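Local coordinates for putative uncharacterized protein (Leishmania major, PDB 3M3I) that is of unknown function but belongs to the cupin superfamily, whose members build a beta-barrel that often houses a small-molecule or metal site, at residues I63-T68 against V174-S179. Sequence-based numbering, arbitrary orientation.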
loop_
_atom_site.group_PDB
_atom_site.type_symbol
_atom_site.label_atom_id
_atom_site.label_comp_id
_atom_site.label_asym_id
_atom_site.label_seq_id
_atom_site.Cartn_x
_atom_site.Cartn_y
_atom_site.Cartn_z
ATOM N N ILE A 63 6.190 4.857 2.218
ATOM C CA ILE A 63 7.520 4.890 1.610
ATOM C C ILE A 63 7.624 3.919 0.451
ATOM O O ILE A 63 6.842 2.995 0.331
ATOM C CB ILE A 63 8.652 4.534 2.617
ATOM C CG1 ILE A 63 8.567 3.081 3.065
ATOM C CG2 ILE A 63 8.628 5.441 3.847
ATOM C CD1 ILE A 63 9.818 2.602 3.779
ATOM N N TYR A 64 8.596 4.170 -0.420
ATOM C CA TYR A 64 9.073 3.183 -1.361
ATOM C C TYR A 64 10.246 2.459 -0.696
ATOM O O TYR A 64 11.128 3.092 -0.156
ATOM C CB TYR A 64 9.557 3.859 -2.614
ATOM C CG TYR A 64 8.489 4.422 -3.528
ATOM C CD1 TYR A 64 7.583 3.588 -4.178
ATOM C CD2 TYR A 64 8.425 5.776 -3.789
ATOM C CE1 TYR A 64 6.634 4.104 -5.044
ATOM C CE2 TYR A 64 7.480 6.296 -4.644
ATOM C CZ TYR A 64 6.593 5.462 -5.274
ATOM O OH TYR A 64 5.657 5.993 -6.136
ATOM N N PHE A 65 10.253 1.135 -0.718
ATOM C CA PHE A 65 11.361 0.379 -0.156
ATOM C C PHE A 65 11.914 -0.610 -1.170
ATOM O O PHE A 65 11.166 -1.410 -1.711
ATOM C CB PHE A 65 10.920 -0.358 1.107
ATOM C CG PHE A 65 12.037 -1.063 1.793
ATOM C CD1 PHE A 65 12.920 -0.367 2.601
ATOM C CD2 PHE A 65 12.241 -2.413 1.600
ATOM C CE1 PHE A 65 13.970 -1.014 3.226
ATOM C CE2 PHE A 65 13.287 -3.069 2.227
ATOM C CZ PHE A 65 14.157 -2.363 3.035
ATOM N N LEU A 66 13.222 -0.556 -1.417
ATOM C CA LEU A 66 13.896 -1.523 -2.299
ATOM C C LEU A 66 14.957 -2.298 -1.514
ATOM O O LEU A 66 15.647 -1.751 -0.657
ATOM C CB LEU A 66 14.473 -0.824 -3.538
ATOM C CG LEU A 66 15.268 -1.616 -4.593
ATOM C CD1 LEU A 66 15.230 -0.938 -5.978
ATOM C CD2 LEU A 66 16.715 -1.811 -4.158
ATOM N N CYS A 67 15.064 -3.585 -1.821
ATOM C CA CYS A 67 15.923 -4.534 -1.114
ATOM C C CYS A 67 16.763 -5.265 -2.171
ATOM O O CYS A 67 16.276 -5.531 -3.255
ATOM C CB CYS A 67 15.029 -5.510 -0.360
ATOM S SG CYS A 67 15.751 -6.496 0.974
ATOM N N THR A 68 18.022 -5.558 -1.854
ATOM C CA THR A 68 18.924 -6.297 -2.744
ATOM C C THR A 68 19.561 -7.443 -1.957
ATOM O O THR A 68 19.442 -7.485 -0.741
ATOM C CB THR A 68 20.031 -5.380 -3.311
ATOM O OG1 THR A 68 20.613 -4.619 -2.246
ATOM C CG2 THR A 68 19.476 -4.417 -4.351
ATOM N N VAL A 174 9.101 -2.416 -3.349
ATOM C CA VAL A 174 7.777 -2.429 -2.753
ATOM C C VAL A 174 7.411 -1.022 -2.301
ATOM O O VAL A 174 8.215 -0.099 -2.383
ATOM C CB VAL A 174 7.679 -3.400 -1.508
ATOM C CG1 VAL A 174 7.879 -4.838 -1.904
ATOM C CG2 VAL A 174 8.665 -3.008 -0.414
ATOM N N SER A 175 6.175 -0.879 -1.839
ATOM C CA SER A 175 5.774 0.247 -1.026
ATOM C C SER A 175 5.452 -0.287 0.354
ATOM O O SER A 175 4.934 -1.390 0.477
ATOM C CB SER A 175 4.557 0.945 -1.621
ATOM O OG SER A 175 4.895 1.612 -2.809
ATOM N N CYS A 176 5.787 0.494 1.383
ATOM C CA CYS A 176 5.405 0.192 2.749
ATOM C C CYS A 176 4.545 1.315 3.320
ATOM O O CYS A 176 4.815 2.492 3.097
ATOM C CB CYS A 176 6.640 0.009 3.617
ATOM S SG CYS A 176 7.791 -1.225 3.030
ATOM N N ILE A 177 3.512 0.948 4.072
ATOM C CA ILE A 177 2.686 1.934 4.780
ATOM C C ILE A 177 2.674 1.575 6.253
ATOM O O ILE A 177 2.304 0.473 6.592
ATOM C CB ILE A 177 1.246 1.945 4.229
ATOM C CG1 ILE A 177 1.264 2.135 2.716
ATOM C CG2 ILE A 177 0.412 3.043 4.853
ATOM C CD1 ILE A 177 -0.096 1.939 2.109
ATOM N N VAL A 178 3.116 2.484 7.118
ATOM C CA VAL A 178 3.008 2.278 8.558
ATOM C C VAL A 178 1.844 3.108 9.074
ATOM O O VAL A 178 1.739 4.280 8.745
ATOM C CB VAL A 178 4.309 2.648 9.299
ATOM C CG1 VAL A 178 4.240 2.176 10.747
ATOM C CG2 VAL A 178 5.515 2.047 8.601
ATOM N N SER A 179 0.944 2.479 9.831
ATOM C CA SER A 179 -0.240 3.155 10.390
ATOM C C SER A 179 -0.705 2.539 11.711
ATOM O O SER A 179 -1.015 1.340 11.764
ATOM C CB SER A 179 -1.410 3.130 9.416
ATOM O OG SER A 179 -2.594 3.607 10.040
#
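F65 and V174 pair as neighbours on antiparallel strands, joined by two backbone hydrogen bonds: F65 N to V174 O, and V174 N to F65 O at 2.8 Å. Two residues along, I63 and C176 are again joined by two hydrogen bonds, I63 N to C176 O at 2.9 Å and C176 N to I63 O. Between them Y64 and S175 form the non-hydrogen-bonded pair, where S175 CA comes 3.2 Å from I63 O in a CA-H...O contact.

The F65 side chain can be traced from CB to ring. Its CB touches two side chains of the facing strand, V174 CG2 and C176 SG, each at 3.8 Å. CG is anti to the backbone N (chi1 -175°), and from there the ring runs beside V174, pointing the same way. CD2 lies 4.1 Å from V174 CG2, which is at the ring edge; C176 SG makes an oblique sulfur-aromatic contact, 5.4 Å from the ring centroid. The far end of the ring leads away from strand 174-179, and the ring meets W84 of strand 81-87. On the same face, I63 CG1 packs against C176 CB.

The other face carries Y64 and S175. S175 OG lies 3.6 Å from Y64 CD1 and is hydrogen-bonded to H87 NE2, and weakly to Q147 NE2 of the second subunit. The two faces therefore differ in chemistry: aliphatic, sulfur and aromatic groups gather around F65, whereas beside Y64 a buried serine hydroxyl is satisfied by a histidine, and four backbone bonds join two inner strands of this cupin sheet, flanked by 38-44 and 81-87.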